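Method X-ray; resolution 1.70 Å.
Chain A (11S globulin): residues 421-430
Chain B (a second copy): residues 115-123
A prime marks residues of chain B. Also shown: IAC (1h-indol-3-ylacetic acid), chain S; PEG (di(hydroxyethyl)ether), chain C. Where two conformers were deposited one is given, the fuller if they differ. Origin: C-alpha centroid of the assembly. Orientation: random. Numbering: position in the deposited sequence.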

ATOM      1  N   GLY A 421     -26.604  -7.551  22.250  1.00 19.20           N
ATOM      2  CA  GLY A 421     -25.798  -8.740  21.924  1.00 20.15           C
ATOM      3  C   GLY A 421     -24.346  -8.671  22.308  1.00 19.48           C
ATOM      4  O   GLY A 421     -23.899  -7.697  22.857  1.00 21.41           O
ATOM      5  N   ARG A 422     -23.571  -9.728  22.044  0.81 20.79           N
ATOM      6  CA  ARG A 422     -22.244  -9.799  22.647  0.81 21.76           C
ATOM      7  C   ARG A 422     -21.292  -8.728  22.107  0.81 21.25           C
ATOM      8  O   ARG A 422     -20.428  -8.251  22.840  0.81 22.59           O
ATOM      9  CB  ARG A 422     -21.584 -11.172  22.573  0.81 24.73           C
ATOM     10  CG  ARG A 422     -22.439 -12.288  23.071  0.81 25.04           C
ATOM     11  CD  ARG A 422     -21.686 -13.520  23.555  0.81 24.95           C
ATOM     12  NE  ARG A 422     -20.861 -14.131  22.528  0.81 26.86           N
ATOM     13  CZ  ARG A 422     -21.307 -14.833  21.486  0.81 27.69           C
ATOM     14  NH1 ARG A 422     -22.636 -15.107  21.302  0.81 26.16           N
ATOM     15  NH2 ARG A 422     -20.401 -15.335  20.634  0.81 25.79           N
ATOM     16  N   THR A 423     -21.517  -8.307  20.869  1.00 20.37           N
ATOM     17  CA  THR A 423     -20.671  -7.251  20.270  1.00 20.42           C
ATOM     18  C   THR A 423     -21.177  -5.867  20.587  1.00 20.46           C
ATOM     19  O   THR A 423     -20.729  -4.923  19.939  1.00 21.25           O
ATOM     20  CB  THR A 423     -20.622  -7.446  18.751  1.00 20.22           C
ATOM     21  OG1 THR A 423     -21.943  -7.405  18.221  1.00 21.13           O
ATOM     22  CG2 THR A 423     -19.963  -8.767  18.377  1.00 20.52           C
ATOM     23  N   SER A 424     -22.146  -5.708  21.513  1.00 18.39           N
ATOM     24  CA  SER A 424     -22.807  -4.417  21.658  1.00 19.42           C
ATOM     25  C   SER A 424     -21.959  -3.329  22.227  1.00 19.14           C
ATOM     26  O   SER A 424     -21.048  -3.547  23.016  1.00 20.35           O
ATOM     27  CB  SER A 424     -24.070  -4.517  22.518  1.00 17.16           C
ATOM     28  OG  SER A 424     -23.711  -4.682  23.872  1.00 19.50           O
ATOM     29  N   VAL A 425     -22.293  -2.098  21.869  1.00 18.78           N
ATOM     30  CA  VAL A 425     -21.666  -0.948  22.463  1.00 19.03           C
ATOM     31  C   VAL A 425     -22.045  -0.849  23.951  1.00 19.86           C
ATOM     32  O   VAL A 425     -21.245  -0.384  24.773  1.00 17.74           O
ATOM     33  CB  VAL A 425     -21.941   0.345  21.720  1.00 25.04           C
ATOM     34  CG1 VAL A 425     -21.343   0.282  20.361  1.00 28.97           C
ATOM     35  CG2 VAL A 425     -23.400   0.651  21.612  1.00 25.35           C
ATOM     36  N   ILE A 426     -23.222  -1.365  24.286  1.00 18.15           N
ATOM     37  CA  ILE A 426     -23.662  -1.396  25.730  1.00 20.80           C
ATOM     38  C   ILE A 426     -22.683  -2.161  26.625  1.00 20.87           C
ATOM     39  O   ILE A 426     -22.246  -1.621  27.664  1.00 19.99           O
ATOM     40  CB  ILE A 426     -25.082  -1.939  25.860  1.00 23.18           C
ATOM     41  CG1 ILE A 426     -26.057  -1.135  25.034  1.00 22.98           C
ATOM     42  CG2 ILE A 426     -25.499  -2.040  27.324  1.00 23.58           C
ATOM     43  CD1 ILE A 426     -26.086   0.354  25.215  1.00 25.16           C
ATOM     44  N   ARG A 427     -22.304  -3.398  26.238  0.52 18.94           N
ATOM     45  CA  ARG A 427     -21.260  -4.148  26.939  0.52 19.55           C
ATOM     46  C   ARG A 427     -19.940  -3.381  27.058  0.52 18.79           C
ATOM     47  O   ARG A 427     -19.299  -3.360  28.096  0.52 17.02           O
ATOM     48  CB  ARG A 427     -21.015  -5.500  26.268  0.52 20.96           C
ATOM     49  CG  ARG A 427     -22.132  -6.483  26.528  0.52 21.98           C
ATOM     50  CD  ARG A 427     -22.020  -7.623  25.532  0.52 23.60           C
ATOM     51  NE  ARG A 427     -22.920  -8.734  25.866  0.52 24.67           N
ATOM     52  CZ  ARG A 427     -22.583  -9.830  26.545  0.52 25.74           C
ATOM     53  NH1 ARG A 427     -21.365 -10.017  27.044  0.52 27.04           N
ATOM     54  NH2 ARG A 427     -23.507 -10.770  26.746  0.52 29.44           N
ATOM     55  N   ALA A 428     -19.545  -2.724  25.976  1.00 17.26           N
ATOM     56  CA  ALA A 428     -18.246  -2.076  25.919  1.00 17.54           C
ATOM     57  C   ALA A 428     -18.007  -0.867  26.860  1.00 18.59           C
ATOM     58  O   ALA A 428     -16.879  -0.449  27.102  1.00 19.69           O
ATOM     59  CB  ALA A 428     -17.935  -1.711  24.464  1.00 17.90           C
ATOM     60  N   VAL A 429     -19.094  -0.303  27.347  1.00 19.20           N
ATOM     61  CA  VAL A 429     -19.153   0.873  28.134  1.00 19.67           C
ATOM     62  C   VAL A 429     -19.330   0.380  29.553  1.00 21.20           C
ATOM     63  O   VAL A 429     -20.042  -0.589  29.782  1.00 19.81           O
ATOM     64  CB  VAL A 429     -20.303   1.761  27.654  1.00 18.21           C
ATOM     65  CG1 VAL A 429     -20.532   2.930  28.576  1.00 21.32           C
ATOM     66  CG2 VAL A 429     -19.943   2.349  26.308  1.00 18.06           C
ATOM     67  N   PRO A 430     -18.576   0.955  30.507  1.00 20.76           N
ATOM     68  CA  PRO A 430     -18.791   0.579  31.910  1.00 19.34           C
ATOM     69  C   PRO A 430     -20.212   0.655  32.434  1.00 19.83           C
ATOM     70  O   PRO A 430     -20.973   1.576  32.159  1.00 19.22           O
ATOM     71  CB  PRO A 430     -17.938   1.591  32.677  1.00 19.17           C
ATOM     72  CG  PRO A 430     -16.817   1.976  31.674  1.00 18.53           C
ATOM     73  CD  PRO A 430     -17.560   2.026  30.353  1.00 19.47           C
TER
ATOM     74  N   ALA B 115     -13.819   4.934  24.330  1.00 16.34           N
ATOM     75  CA  ALA B 115     -14.039   4.870  22.906  1.00 18.13           C
ATOM     76  C   ALA B 115     -14.312   3.410  22.589  1.00 17.91           C
ATOM     77  O   ALA B 115     -13.580   2.527  23.061  1.00 16.84           O
ATOM     78  CB  ALA B 115     -12.803   5.362  22.193  1.00 20.14           C
ATOM     79  N   VAL B 116     -15.361   3.145  21.834  1.00 17.52           N
ATOM     80  CA  VAL B 116     -15.782   1.789  21.585  1.00 17.72           C
ATOM     81  C   VAL B 116     -15.464   1.373  20.139  1.00 16.74           C
ATOM     82  O   VAL B 116     -15.948   2.033  19.196  1.00 17.14           O
ATOM     83  CB  VAL B 116     -17.281   1.582  21.864  1.00 17.37           C
ATOM     84  CG1 VAL B 116     -17.677   0.163  21.495  1.00 19.71           C
ATOM     85  CG2 VAL B 116     -17.568   1.874  23.341  1.00 18.11           C
ATOM     86  N   PHE B 117     -14.720   0.263  20.038  1.00 16.22           N
ATOM     87  CA  PHE B 117     -14.480  -0.438  18.811  1.00 19.09           C
ATOM     88  C   PHE B 117     -15.353  -1.664  18.653  1.00 18.05           C
ATOM     89  O   PHE B 117     -15.137  -2.668  19.341  1.00 16.51           O
ATOM     90  CB  PHE B 117     -12.983  -0.719  18.624  1.00 23.31           C
ATOM     91  CG  PHE B 117     -12.222   0.569  18.391  1.00 30.00           C
ATOM     92  CD1 PHE B 117     -12.345   1.243  17.162  1.00 35.65           C
ATOM     93  CD2 PHE B 117     -11.620   1.220  19.436  1.00 35.47           C
ATOM     94  CE1 PHE B 117     -11.711   2.475  16.958  1.00 42.37           C
ATOM     95  CE2 PHE B 117     -10.998   2.441  19.242  1.00 41.51           C
ATOM     96  CZ  PHE B 117     -11.033   3.061  18.017  1.00 41.70           C
ATOM     97  N   PRO B 118     -16.321  -1.576  17.731  1.00 18.20           N
ATOM     98  CA  PRO B 118     -17.298  -2.657  17.621  1.00 21.51           C
ATOM     99  C   PRO B 118     -16.709  -3.930  17.129  1.00 19.06           C
ATOM    100  O   PRO B 118     -15.939  -3.961  16.107  1.00 19.26           O
ATOM    101  CB  PRO B 118     -18.352  -2.109  16.655  1.00 20.77           C
ATOM    102  CG  PRO B 118     -17.779  -0.922  16.041  1.00 25.91           C
ATOM    103  CD  PRO B 118     -16.574  -0.488  16.758  1.00 20.49           C
ATOM    104  N   GLY B 119     -16.979  -4.993  17.903  1.00 19.04           N
ATOM    105  CA  GLY B 119     -16.508  -6.332  17.558  1.00 20.93           C
ATOM    106  C   GLY B 119     -15.193  -6.703  18.254  1.00 20.72           C
ATOM    107  O   GLY B 119     -14.594  -7.761  17.979  1.00 27.35           O
ATOM    108  N   CYS B 120     -14.700  -5.785  19.085  1.00 19.83           N
ATOM    109  CA  CYS B 120     -13.536  -6.010  19.915  1.00 19.04           C
ATOM    110  C   CYS B 120     -14.067  -6.482  21.259  1.00 18.76           C
ATOM    111  O   CYS B 120     -15.134  -6.004  21.669  1.00 18.90           O
ATOM    112  CB  CYS B 120     -12.715  -4.734  20.143  1.00 19.63           C
ATOM    113  SG  CYS B 120     -11.697  -4.330  18.667  1.00 23.79           S
ATOM    114  N   PRO B 121     -13.325  -7.436  21.903  1.00 16.99           N
ATOM    115  CA  PRO B 121     -13.757  -7.905  23.223  1.00 17.98           C
ATOM    116  C   PRO B 121     -13.496  -6.918  24.346  1.00 18.53           C
ATOM    117  O   PRO B 121     -12.719  -5.995  24.239  1.00 20.64           O
ATOM    118  CB  PRO B 121     -12.931  -9.194  23.424  1.00 19.59           C
ATOM    119  CG  PRO B 121     -11.666  -8.934  22.733  1.00 19.83           C
ATOM    120  CD  PRO B 121     -12.084  -8.139  21.506  1.00 19.26           C
ATOM    121  N   GLU B 122     -14.242  -7.096  25.442  1.00 18.35           N
ATOM    122  CA  GLU B 122     -14.062  -6.276  26.606  1.00 19.41           C
ATOM    123  C   GLU B 122     -12.819  -6.762  27.395  1.00 21.53           C
ATOM    124  O   GLU B 122     -12.901  -7.793  28.079  1.00 21.56           O
ATOM    125  CB  GLU B 122     -15.321  -6.331  27.456  1.00 20.99           C
ATOM    126  CG  GLU B 122     -16.450  -5.428  26.956  1.00 23.88           C
ATOM    127  CD  GLU B 122     -17.082  -5.859  25.641  1.00 23.96           C
ATOM    128  OE1 GLU B 122     -17.528  -7.075  25.687  1.00 26.81           O
ATOM    129  OE2 GLU B 122     -17.087  -4.989  24.625  1.00 25.11           O
ATOM    130  N   THR B 123     -11.694  -6.019  27.380  1.00 18.90           N
ATOM    131  CA  THR B 123     -10.472  -6.490  28.004  1.00 19.08           C
ATOM    132  C   THR B 123     -10.089  -5.851  29.356  1.00 21.08           C
ATOM    133  O   THR B 123      -9.017  -6.163  29.883  1.00 19.52           O
ATOM    134  CB  THR B 123      -9.252  -6.322  27.052  1.00 19.88           C
ATOM    135  OG1 THR B 123      -8.991  -4.957  26.827  1.00 20.88           O
ATOM    136  CG2 THR B 123      -9.520  -6.956  25.751  1.00 21.34           C
TER
HETATM  137  C   IAC S 506     -15.042 -10.873  20.712  0.62 24.02           C
HETATM  138  C1  IAC S 506     -15.734 -11.534  21.834  0.62 22.87           C
HETATM  139  C2  IAC S 506     -16.908 -11.051  22.379  0.62 23.64           C
HETATM  140  C3  IAC S 506     -17.461  -9.932  21.809  0.62 25.64           C
HETATM  141  C4  IAC S 506     -16.822  -9.288  20.736  0.62 26.12           C
HETATM  142  C5  IAC S 506     -15.634  -9.753  20.199  0.62 23.91           C
HETATM  143  C7  IAC S 506     -14.902 -12.682  22.145  0.62 23.45           C
HETATM  144  C8  IAC S 506     -13.812 -12.626  21.271  0.62 23.13           C
HETATM  145  C17 IAC S 506     -15.187 -13.677  23.258  0.62 23.48           C
HETATM  146  C18 IAC S 506     -15.380 -15.114  22.816  0.62 24.73           C
HETATM  147  N   IAC S 506     -13.936 -11.575  20.411  0.62 21.77           N
HETATM  148  O2  IAC S 506     -14.840 -15.506  21.764  0.62 24.38           O
HETATM  149  O3  IAC S 506     -15.906 -15.936  23.598  0.62 25.01           O
HETATM  150  C1  PEG C 505     -18.241 -14.622  24.658  1.00 44.09           C
HETATM  151  O1  PEG C 505     -18.162 -14.293  23.200  1.00 35.80           O
HETATM  152  C2  PEG C 505     -18.559 -13.636  25.787  1.00 40.25           C
HETATM  153  O2  PEG C 505     -18.310 -12.232  25.613  1.00 39.29           O
HETATM  154  C3  PEG C 505     -16.951 -11.775  25.862  1.00 35.71           C
HETATM  155  C4  PEG C 505     -16.678 -10.300  26.098  1.00 44.19           C
HETATM  156  O4  PEG C 505     -15.556  -9.669  25.385  1.00 36.34           O
HETATM  157  O   HOH W   1     -17.563  -5.834  20.506  1.00 26.64           O
HETATM  158  O   HOH W   2     -19.048  -5.553  22.867  1.00 22.44           O
HETATM  159  O   HOH W   3     -18.661  -8.125  27.799  1.00 37.55           O

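This is a small contact between two stretches from two copies of 11S globulin, held by apolar packing on Val116′ and by bridging waters, with no direct hydrogen bond between the stretches. The two stretches bury 388 Å² between them, both sides summed.

Val116′ and Glu122′ lose the most area, and both point their CA-to-CB bonds toward chain A. Val116′ sits against three side chains. Its CG1 lies 3.5 Å from Ala428 CB and 3.8 Å from Val425 CG1. Its CG2 lies 3.8 Å from Val429 CG2. Both methyls of Val116′ reach Ala428 CB; CG1 also meets Val425 and CG2 meets Val429. Ala428 is the residue of the short, weakly bonded helix that points toward chain B. Ala428 CB lies between Val116′ and Glu122′, 3.4 Å from Glu122′ OE2.

The Glu122′ side chain lies against Ala428 and Arg427, with chi1 m and chi2 p. Its CG packs 3.7 Å from Arg427 O, and its OE1 lies 3.9 Å from Arg427 CB. No salt bridge forms here. The end of the Arg427 side chain leads away from chain B, and water 3 spans the gap. This water donates to Glu122′ OE1 at 2.6 Å and accepts a weak bond from Arg427 NH1 at 3.4 Å.

Water 2 lies between the other carboxylate oxygen and the chain A backbone. It is 2.7 Å from Glu122′ OE2 and 2.8 Å from Ser424 O.

Water 1 serves the closest backbone approach, where Thr423 and Gly119′ have CA atoms 5.1 Å apart. Thr423 O and Gly119′ N are 4.3 Å apart, too far for a direct bond. Water 1 accepts from Gly119′ N at 2.8 Å and lies 3.3 Å from Thr423 O, a weak link. It is also 2.7 Å from Cys120′ O.

A type I turn runs from Gly421 to Ser424, closed by Ser424 N to Gly421 O at 3.0 Å. Ser424 then caps the helix: its OG accepts from Arg427 N at 3.0 Å, almost in line. In chain B a type II turn runs from Phe117′ to Cys120′. The phi/psi of Gly119′, 96/2, calls for glycine.

A PEG molecule, probably from the crystallisation liquor, accepts from Arg422 NE at its O1 (2.8 Å) and from Glu122′ N at its O4 (2.9 Å). It therefore touches both chains. The indole of IAC does too, with C5 3.2 Å from Gly119′ O and C3 3.6 Å from Arg422 O.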